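Local coordinates for protein acyl-coenzyme A oxidase acox-1.2 (PDB 5K3J) that catalyses, with FAD, the desaturation that opens peroxisomal beta-oxidation of ascaroside pheromone side chains, acting on CoA thioesters with a five-carbon omega side chain, at residues Glu44-Val49 and Ser96-Arg101; Pro53-Ile58 and Ser78-Tyr83; Tyr167-Gln172 and Ile205-Asn210. All coordinates share one frame; numbering follows the deposited sequence.

Contact 1. Residues Glu44-Val49 and Ser96-Arg101; sequences EITDAV and SLHLHR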
loop_
_atom_site.group_PDB
_atom_site.type_symbol
_atom_site.label_atom_id
_atom_site.label_comp_id
_atom_site.label_asym_id
_atom_site.label_seq_id
_atom_site.Cartn_x
_atom_site.Cartn_y
_atom_site.Cartn_z
ATOM N N GLU A 44 -14.262 28.857 -9.657
ATOM C CA GLU A 44 -14.639 29.497 -10.911
ATOM C C GLU A 44 -14.384 28.567 -12.096
ATOM O O GLU A 44 -15.220 28.449 -12.989
ATOM C CB GLU A 44 -13.874 30.809 -11.081
ATOM C CG GLU A 44 -14.477 31.758 -12.093
ATOM C CD GLU A 44 -13.837 33.127 -12.045
ATOM O OE1 GLU A 44 -13.286 33.497 -10.983
ATOM O OE2 GLU A 44 -13.882 33.831 -13.073
ATOM N N ILE A 45 -13.232 27.905 -12.088
ATOM C CA ILE A 45 -12.872 26.961 -13.140
ATOM C C ILE A 45 -13.755 25.722 -13.078
ATOM O O ILE A 45 -14.281 25.268 -14.094
ATOM C CB ILE A 45 -11.400 26.544 -13.031
ATOM C CG1 ILE A 45 -10.489 27.738 -13.317
ATOM C CG2 ILE A 45 -11.084 25.430 -14.002
ATOM C CD1 ILE A 45 -9.092 27.603 -12.723
ATOM N N THR A 46 -13.913 25.182 -11.873
ATOM C CA THR A 46 -14.759 24.015 -11.652
ATOM C C THR A 46 -16.181 24.274 -12.146
ATOM O O THR A 46 -16.807 23.404 -12.759
ATOM C CB THR A 46 -14.804 23.626 -10.162
ATOM O OG1 THR A 46 -13.486 23.290 -9.711
ATOM C CG2 THR A 46 -15.712 22.428 -9.950
ATOM N N ASP A 47 -16.676 25.478 -11.878
ATOM C CA ASP A 47 -18.004 25.885 -12.313
ATOM C C ASP A 47 -18.092 25.919 -13.831
ATOM O O ASP A 47 -19.038 25.401 -14.422
ATOM C CB ASP A 47 -18.356 27.258 -11.740
ATOM C CG ASP A 47 -19.756 27.701 -12.114
ATOM O OD1 ASP A 47 -20.598 26.825 -12.410
ATOM O OD2 ASP A 47 -20.016 28.922 -12.105
ATOM N N ALA A 48 -17.094 26.542 -14.447
ATOM C CA ALA A 48 -17.042 26.687 -15.894
ATOM C C ALA A 48 -16.836 25.337 -16.568
ATOM O O ALA A 48 -17.315 25.111 -17.679
ATOM C CB ALA A 48 -15.937 27.648 -16.294
ATOM N N VAL A 49 -16.116 24.448 -15.893
ATOM C CA VAL A 49 -15.902 23.100 -16.397
ATOM C C VAL A 49 -17.209 22.313 -16.366
ATOM O O VAL A 49 -17.544 21.611 -17.319
ATOM C CB VAL A 49 -14.809 22.362 -15.588
ATOM C CG1 VAL A 49 -14.919 20.868 -15.791
ATOM C CG2 VAL A 49 -13.425 22.849 -15.995
ATOM N N SER A 96 -3.414 25.585 -14.094
ATOM C CA SER A 96 -3.346 24.456 -15.020
ATOM C C SER A 96 -3.370 23.133 -14.264
ATOM O O SER A 96 -3.962 22.154 -14.726
ATOM C CB SER A 96 -2.094 24.542 -15.891
ATOM O OG SER A 96 -2.226 23.730 -17.041
ATOM N N LEU A 97 -2.726 23.116 -13.101
ATOM C CA LEU A 97 -2.729 21.941 -12.242
ATOM C C LEU A 97 -4.121 21.639 -11.705
ATOM O O LEU A 97 -4.514 20.478 -11.627
ATOM C CB LEU A 97 -1.749 22.116 -11.083
ATOM C CG LEU A 97 -0.266 21.948 -11.425
ATOM C CD1 LEU A 97 0.574 21.858 -10.155
ATOM C CD2 LEU A 97 -0.030 20.737 -12.331
ATOM N N HIS A 98 -4.865 22.676 -11.332
ATOM C CA HIS A 98 -6.229 22.475 -10.855
ATOM C C HIS A 98 -7.105 21.928 -11.973
ATOM O O HIS A 98 -7.883 20.998 -11.767
ATOM C CB HIS A 98 -6.836 23.771 -10.322
ATOM C CG HIS A 98 -8.300 23.666 -10.029
ATOM N ND1 HIS A 98 -8.792 23.124 -8.859
ATOM C CD2 HIS A 98 -9.383 24.009 -10.767
ATOM C CE1 HIS A 98 -10.111 23.152 -8.884
ATOM N NE2 HIS A 98 -10.497 23.685 -10.029
ATOM N N LEU A 99 -6.966 22.511 -13.160
ATOM C CA LEU A 99 -7.780 22.117 -14.302
ATOM C C LEU A 99 -7.536 20.664 -14.707
ATOM O O LEU A 99 -8.476 19.934 -15.015
ATOM C CB LEU A 99 -7.510 23.046 -15.485
ATOM C CG LEU A 99 -8.355 22.770 -16.724
ATOM C CD1 LEU A 99 -9.818 22.934 -16.388
ATOM C CD2 LEU A 99 -7.961 23.688 -17.870
ATOM N N HIS A 100 -6.275 20.241 -14.692
ATOM C CA HIS A 100 -5.928 18.894 -15.122
ATOM C C HIS A 100 -6.189 17.865 -14.024
ATOM O O HIS A 100 -6.662 16.764 -14.307
ATOM C CB HIS A 100 -4.468 18.841 -15.574
ATOM C CG HIS A 100 -4.225 19.505 -16.893
ATOM N ND1 HIS A 100 -4.047 20.867 -17.023
ATOM C CD2 HIS A 100 -4.149 18.998 -18.146
ATOM C CE1 HIS A 100 -3.865 21.167 -18.296
ATOM N NE2 HIS A 100 -3.920 20.049 -18.999
ATOM N N ARG A 101 -5.893 18.220 -12.776
ATOM C CA ARG A 101 -6.164 17.320 -11.657
ATOM C C ARG A 101 -7.656 17.032 -11.549
ATOM O O ARG A 101 -8.055 15.960 -11.101
ATOM C CB ARG A 101 -5.662 17.898 -10.332
ATOM C CG ARG A 101 -4.165 17.759 -10.079
ATOM C CD ARG A 101 -3.794 18.415 -8.754
ATOM N NE ARG A 101 -2.360 18.403 -8.484
ATOM C CZ ARG A 101 -1.745 19.322 -7.749
ATOM N NH1 ARG A 101 -2.444 20.325 -7.233
ATOM N NH2 ARG A 101 -0.436 19.252 -7.539
#

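Contact 2. Residues Pro53-Ile58 and Ser78-Tyr83; sequences PELADI and SILTKY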
loop_
_atom_site.group_PDB
_atom_site.type_symbol
_atom_site.label_atom_id
_atom_site.label_comp_id
_atom_site.label_asym_id
_atom_site.label_seq_id
_atom_site.Cartn_x
_atom_site.Cartn_y
_atom_site.Cartn_z
ATOM N N PRO A 53 -20.150 19.454 -21.134
ATOM C CA PRO A 53 -20.476 18.026 -21.007
ATOM C C PRO A 53 -19.378 17.071 -21.479
ATOM O O PRO A 53 -19.236 15.992 -20.918
ATOM C CB PRO A 53 -21.735 17.879 -21.877
ATOM C CG PRO A 53 -21.664 19.017 -22.838
ATOM C CD PRO A 53 -21.043 20.142 -22.083
ATOM N N GLU A 54 -18.612 17.470 -22.489
ATOM C CA GLU A 54 -17.601 16.591 -23.076
ATOM C C GLU A 54 -16.412 16.391 -22.126
ATOM O O GLU A 54 -15.575 15.494 -22.329
ATOM C CB GLU A 54 -17.082 17.142 -24.388
ATOM C CG GLU A 54 -18.167 17.312 -25.450
ATOM C CD GLU A 54 -18.731 18.714 -25.467
ATOM O OE1 GLU A 54 -17.987 19.668 -25.791
ATOM O OE2 GLU A 54 -19.927 18.859 -25.160
ATOM N N LEU A 55 -16.341 17.206 -21.075
ATOM C CA LEU A 55 -15.235 17.138 -20.124
ATOM C C LEU A 55 -15.521 16.167 -18.984
ATOM O O LEU A 55 -14.677 15.983 -18.109
ATOM C CB LEU A 55 -14.944 18.527 -19.565
ATOM C CG LEU A 55 -14.267 19.531 -20.493
ATOM C CD1 LEU A 55 -13.768 20.733 -19.703
ATOM C CD2 LEU A 55 -13.130 18.874 -21.258
ATOM N N ALA A 56 -16.707 15.563 -18.980
ATOM C CA ALA A 56 -17.026 14.562 -17.969
ATOM C C ALA A 56 -16.363 13.242 -18.332
ATOM O O ALA A 56 -16.105 12.981 -19.503
ATOM C CB ALA A 56 -18.534 14.397 -17.826
ATOM N N ASP A 57 -16.064 12.428 -17.324
ATOM C CA ASP A 57 -15.537 11.090 -17.562
ATOM C C ASP A 57 -16.511 10.315 -18.442
ATOM O O ASP A 57 -17.715 10.320 -18.184
ATOM C CB ASP A 57 -15.306 10.351 -16.243
ATOM C CG ASP A 57 -14.315 11.061 -15.336
ATOM O OD1 ASP A 57 -13.455 11.800 -15.851
ATOM O OD2 ASP A 57 -14.386 10.873 -14.103
ATOM N N ILE A 58 -15.996 9.661 -19.482
ATOM C CA ILE A 58 -16.841 8.949 -20.442
ATOM C C ILE A 58 -17.706 7.917 -19.712
ATOM O O ILE A 58 -18.853 7.676 -20.086
ATOM C CB ILE A 58 -15.990 8.274 -21.559
ATOM C CG1 ILE A 58 -16.869 7.852 -22.738
ATOM C CG2 ILE A 58 -15.173 7.102 -21.020
ATOM C CD1 ILE A 58 -17.150 8.970 -23.726
ATOM N N SER A 78 -7.175 16.221 -25.394
ATOM C CA SER A 78 -7.296 16.912 -26.668
ATOM C C SER A 78 -8.471 17.874 -26.631
ATOM O O SER A 78 -8.426 18.946 -27.227
ATOM C CB SER A 78 -7.462 15.915 -27.818
ATOM O OG SER A 78 -8.741 15.305 -27.790
ATOM N N ILE A 79 -9.528 17.481 -25.929
ATOM C CA ILE A 79 -10.681 18.352 -25.740
ATOM C C ILE A 79 -10.314 19.501 -24.804
ATOM O O ILE A 79 -10.593 20.667 -25.094
ATOM C CB ILE A 79 -11.889 17.594 -25.160
ATOM C CG1 ILE A 79 -12.277 16.428 -26.066
ATOM C CG2 ILE A 79 -13.066 18.536 -24.982
ATOM C CD1 ILE A 79 -13.357 15.553 -25.491
ATOM N N LEU A 80 -9.682 19.156 -23.685
ATOM C CA LEU A 80 -9.273 20.132 -22.683
ATOM C C LEU A 80 -8.337 21.185 -23.264
ATOM O O LEU A 80 -8.404 22.357 -22.896
ATOM C CB LEU A 80 -8.597 19.423 -21.511
ATOM C CG LEU A 80 -8.209 20.266 -20.302
ATOM C CD1 LEU A 80 -9.459 20.862 -19.670
ATOM C CD2 LEU A 80 -7.425 19.437 -19.293
ATOM N N THR A 81 -7.460 20.757 -24.169
ATOM C CA THR A 81 -6.505 21.661 -24.799
ATOM C C THR A 81 -7.230 22.726 -25.620
ATOM O O THR A 81 -6.809 23.884 -25.659
ATOM C CB THR A 81 -5.514 20.888 -25.689
ATOM O OG1 THR A 81 -4.765 19.975 -24.876
ATOM C CG2 THR A 81 -4.551 21.836 -26.388
ATOM N N LYS A 82 -8.330 22.337 -26.257
ATOM C CA LYS A 82 -9.149 23.285 -27.005
ATOM C C LYS A 82 -9.768 24.322 -26.072
ATOM O O LYS A 82 -9.704 25.523 -26.333
ATOM C CB LYS A 82 -10.244 22.554 -27.782
ATOM C CG LYS A 82 -11.530 23.350 -27.933
ATOM C CD LYS A 82 -12.639 22.532 -28.564
ATOM C CE LYS A 82 -13.995 23.117 -28.210
ATOM N NZ LYS A 82 -14.003 24.606 -28.287
ATOM N N TYR A 83 -10.359 23.850 -24.979
ATOM C CA TYR A 83 -11.006 24.735 -24.016
ATOM C C TYR A 83 -10.007 25.411 -23.076
ATOM O O TYR A 83 -10.408 26.147 -22.174
ATOM C CB TYR A 83 -12.037 23.965 -23.184
ATOM C CG TYR A 83 -13.312 23.600 -23.920
ATOM C CD1 TYR A 83 -14.261 24.568 -24.227
ATOM C CD2 TYR A 83 -13.579 22.286 -24.284
ATOM C CE1 TYR A 83 -15.431 24.241 -24.891
ATOM C CE2 TYR A 83 -14.747 21.947 -24.947
ATOM C CZ TYR A 83 -15.669 22.930 -25.247
ATOM O OH TYR A 83 -16.830 22.600 -25.907
#

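Contact 3. Residues Tyr167-Gln172 and Ile205-Asn210; sequences YDIASQ and IIKRNN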
loop_
_atom_site.group_PDB
_atom_site.type_symbol
_atom_site.label_atom_id
_atom_site.label_comp_id
_atom_site.label_asym_id
_atom_site.label_seq_id
_atom_site.Cartn_x
_atom_site.Cartn_y
_atom_site.Cartn_z
ATOM N N TYR A 167 30.493 12.819 -30.052
ATOM C CA TYR A 167 30.580 13.922 -30.991
ATOM C C TYR A 167 31.504 13.592 -32.162
ATOM O O TYR A 167 32.660 13.205 -31.980
ATOM C CB TYR A 167 31.055 15.191 -30.287
ATOM C CG TYR A 167 30.942 16.423 -31.150
ATOM C CD1 TYR A 167 29.762 16.709 -31.824
ATOM C CD2 TYR A 167 32.008 17.298 -31.294
ATOM C CE1 TYR A 167 29.648 17.829 -32.620
ATOM C CE2 TYR A 167 31.904 18.422 -32.087
ATOM C CZ TYR A 167 30.721 18.683 -32.749
ATOM O OH TYR A 167 30.611 19.803 -33.542
ATOM N N ASP A 168 30.971 13.733 -33.370
ATOM C CA ASP A 168 31.752 13.568 -34.586
ATOM C C ASP A 168 31.954 14.936 -35.227
ATOM O O ASP A 168 31.049 15.474 -35.864
ATOM C CB ASP A 168 31.054 12.602 -35.543
ATOM C CG ASP A 168 31.637 12.634 -36.939
ATOM O OD1 ASP A 168 32.879 12.622 -37.075
ATOM O OD2 ASP A 168 30.845 12.676 -37.902
ATOM N N ILE A 169 33.146 15.493 -35.039
ATOM C CA ILE A 169 33.445 16.859 -35.456
ATOM C C ILE A 169 33.253 17.060 -36.960
ATOM O O ILE A 169 32.911 18.154 -37.407
ATOM C CB ILE A 169 34.888 17.251 -35.065
ATOM C CG1 ILE A 169 35.126 16.987 -33.577
ATOM C CG2 ILE A 169 35.157 18.710 -35.380
ATOM C CD1 ILE A 169 36.488 17.435 -33.089
ATOM N N ALA A 170 33.453 15.990 -37.724
ATOM C CA ALA A 170 33.380 16.031 -39.184
ATOM C C ALA A 170 32.089 16.669 -39.694
ATOM O O ALA A 170 32.123 17.644 -40.448
ATOM C CB ALA A 170 33.525 14.628 -39.753
ATOM N N SER A 171 30.957 16.111 -39.278
ATOM C CA SER A 171 29.650 16.606 -39.697
ATOM C C SER A 171 28.970 17.403 -38.593
ATOM O O SER A 171 27.816 17.812 -38.737
ATOM C CB SER A 171 28.755 15.441 -40.125
ATOM O OG SER A 171 28.621 14.495 -39.076
ATOM N N GLN A 172 29.693 17.612 -37.495
ATOM C CA GLN A 172 29.178 18.346 -36.341
ATOM C C GLN A 172 27.867 17.761 -35.832
ATOM O O GLN A 172 26.840 18.438 -35.814
ATOM C CB GLN A 172 28.994 19.823 -36.690
ATOM C CG GLN A 172 30.290 20.520 -37.075
ATOM C CD GLN A 172 30.053 21.861 -37.741
ATOM O OE1 GLN A 172 30.700 22.197 -38.732
ATOM N NE2 GLN A 172 29.123 22.637 -37.196
ATOM N N ILE A 205 30.623 12.097 -24.738
ATOM C CA ILE A 205 31.940 11.619 -25.148
ATOM C C ILE A 205 32.551 12.492 -26.243
ATOM O O ILE A 205 31.967 12.659 -27.314
ATOM C CB ILE A 205 31.871 10.165 -25.651
ATOM C CG1 ILE A 205 31.293 9.246 -24.571
ATOM C CG2 ILE A 205 33.246 9.686 -26.086
ATOM C CD1 ILE A 205 31.090 7.811 -25.030
ATOM N N ILE A 206 33.731 13.040 -25.974
ATOM C CA ILE A 206 34.430 13.885 -26.939
ATOM C C ILE A 206 35.828 13.324 -27.209
ATOM O O ILE A 206 36.740 13.495 -26.396
ATOM C CB ILE A 206 34.503 15.348 -26.435
ATOM C CG1 ILE A 206 33.113 15.988 -26.488
ATOM C CG2 ILE A 206 35.490 16.170 -27.254
ATOM C CD1 ILE A 206 32.980 17.250 -25.661
ATOM N N LYS A 207 35.965 12.647 -28.353
ATOM C CA LYS A 207 37.182 11.928 -28.754
ATOM C C LYS A 207 37.850 11.253 -27.559
ATOM O O LYS A 207 38.911 11.678 -27.099
ATOM C CB LYS A 207 38.158 12.873 -29.460
ATOM C CG LYS A 207 37.539 13.656 -30.614
ATOM C CD LYS A 207 36.913 12.736 -31.659
ATOM C CE LYS A 207 36.261 13.528 -32.788
ATOM N NZ LYS A 207 35.660 12.637 -33.823
ATOM N N ARG A 208 37.215 10.176 -27.104
ATOM C CA ARG A 208 37.352 9.633 -25.750
ATOM C C ARG A 208 37.766 10.665 -24.711
ATOM O O ARG A 208 38.932 10.764 -24.322
ATOM C CB ARG A 208 38.321 8.449 -25.700
ATOM C CG ARG A 208 37.899 7.396 -24.646
ATOM C CD ARG A 208 38.088 7.888 -23.196
ATOM N NE ARG A 208 36.988 7.522 -22.301
ATOM C CZ ARG A 208 37.108 6.686 -21.271
ATOM N NH1 ARG A 208 38.280 6.120 -21.005
ATOM N NH2 ARG A 208 36.060 6.412 -20.503
ATOM N N ASN A 209 36.776 11.429 -24.277
ATOM C CA ASN A 209 36.808 12.111 -22.999
ATOM C C ASN A 209 35.405 11.971 -22.426
ATOM O O ASN A 209 34.422 12.195 -23.131
ATOM C CB ASN A 209 37.221 13.576 -23.148
ATOM C CG ASN A 209 38.483 13.911 -22.368
ATOM O OD1 ASN A 209 38.516 14.869 -21.595
ATOM N ND2 ASN A 209 39.524 13.109 -22.561
ATOM N N ASN A 210 35.294 11.560 -21.171
ATOM C CA ASN A 210 33.976 11.349 -20.598
ATOM C C ASN A 210 33.572 12.504 -19.695
ATOM O O ASN A 210 34.247 12.810 -18.716
ATOM C CB ASN A 210 33.934 10.020 -19.847
ATOM C CG ASN A 210 33.474 8.877 -20.730
ATOM O OD1 ASN A 210 34.215 7.924 -20.981
ATOM N ND2 ASN A 210 32.244 8.973 -21.217
#

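Contact 1. Residues Glu44-Val49 and Ser96-Arg101
Leu-99 puts its CD1 methyl against two side chains set one turn apart on helix 36-49: Ile-45 CG2, 3.7 Å from that CD1, and Val-49 CG2, 3.6 Å from it. Leu-99 crosses Ile-45 at about a right angle and Val-49 obliquely. Beside this apolar cluster, His-98 (CG anti to the backbone N, chi1 171°) extends its imidazole toward helix 36-49 and presents an edge. On that edge CD2 meets Ile-45 CG2 at 3.9 Å, tip to tip, while NE2 lies 3.0 Å from Thr-46 OG1, which is near the ring plane. Arg-42 O, one turn back and the stronger partner, and Glu-102 OE2 both lie within hydrogen-bonding reach of the Thr-46 hydroxyl, so helix 93-103 meets it with a carboxylate as well as an imidazole. The two short axes pass 10.3 Å apart and cross at -39°. Farther out, Ile-88 touches Ile-45, Met-613 touches Val-49, and Leu-80 of helix 66-82 backs Leu-99. On the same helix Arg-101 touches Glu-299, important for binding asc-omega-C5-CoA; the His-98 side chain is about 12 Å from that of Glu-299. In this buried seam of the N-terminal helical domain, a hydroxyl, an imidazole and a carboxylate come together beside methyl packing, with Glu-102 and Arg-42 probably pulling the ring's ionisation in opposite directions.

Contact 2. Residues Pro53-Ile58 and Ser78-Tyr83
Glu-54, in the 3-10 turn 53-55, starts over the last turns of helix 66-82: its CB lies 4.2 Å from Ile-79 CD1. CG is anti to the carbonyl carbon (chi1 -60°), and a bend at chi2 (95°) swings the carboxylate round to the tip of Tyr-83. There OE1 accepts a hydrogen bond from Tyr-83 OH, the two oxygens 3.2 Å apart, with the hydroxyl arriving nearly along the C-O axis. Carboxylate and ring planes stand 45° apart. The aliphatic part of Lys-82 lies over one face of the same ring, its CE offset toward the rim. Leu-55, the residue after Glu-54, slides past Ile-79 in the opposite direction, bringing CD2 to 3.7 Å from Ile-79 CG2, while its CD1 lies 4.3 Å from Leu-80 CD1. The backbone of the turn is gripped from the same helix: Arg-75 NH1 bonds to Glu-54 O and Lys-76 NZ to Leu-55 O. The contact thus lays the connection from helix 36-49 back along helix 66-82, to which it leads. Leu-55 and Leu-80 both reach Val-103 of helix 93-103, and Tyr-651 and Met-655 of the second subunit pack on Ser-78 and Thr-81.

Contact 3. Residues Tyr167-Gln172 and Ile205-Asn210
Lys-207 sits in a turn with positive phi; CG anti to the carbonyl carbon (chi1 -52°) and a bend at chi2 (-56°), followed by an extended end, send its chain back toward strand 164-168. Its CE rests 3.7 Å from Ile-169 CG1, the two side chains crossing obliquely. NZ stops 3.6 Å from Tyr-167 O and 4.3 Å from Asp-168 OD1, so any attraction to Asp-168 would be a long-range one, beyond a salt bridge. The carboxylate has a firmer partner, its OD2 forming a salt bridge with Arg-257. Backbone atoms make the direct join: Tyr-167 N donates to Ile-205 O at 3.1 Å, nearly straight (166°) and almost along the C=O axis. Tyr-167 has CG anti to its backbone N, so the ring leads off from the turn and its OH bonds to Ala-272 O. Across Lys-207 and Arg-208, the bond from Ile-206 N to Asn-209 O, 3.0 Å, closes the hairpin between strands 197-205 and 210-219. Here the parallel pairing of strands 164-168 and 197-205 ends, each strand running into a tight hairpin connection at the rim of a mixed sheet, in the beta domain that the acyl-CoA oxidase and dehydrogenase fold carries between its helical domains.

Overall arrangement
Contacts 1 and 2 belong to one body of helices in the N-terminal domain, their centres 11 Å apart, with contact 2 nested inside the chain loop that contact 1 closes. They share a boundary: Leu-80 CD1 packs 3.7 Å from Leu-99 CD2, and Val-49 meets Leu-55. Contact 1 is the most buried and joins two helices; contact 2, partly buried, binds a connecting turn to a helix and comes within reach of the second subunit. Contact 3 stands 47 to 48 Å from both, centre to centre, at the surface of the beta domain. There a main-chain bond between strands carries the join, whereas contacts 1 and 2 rest on methyl packing with a polar side-chain pair at the margin.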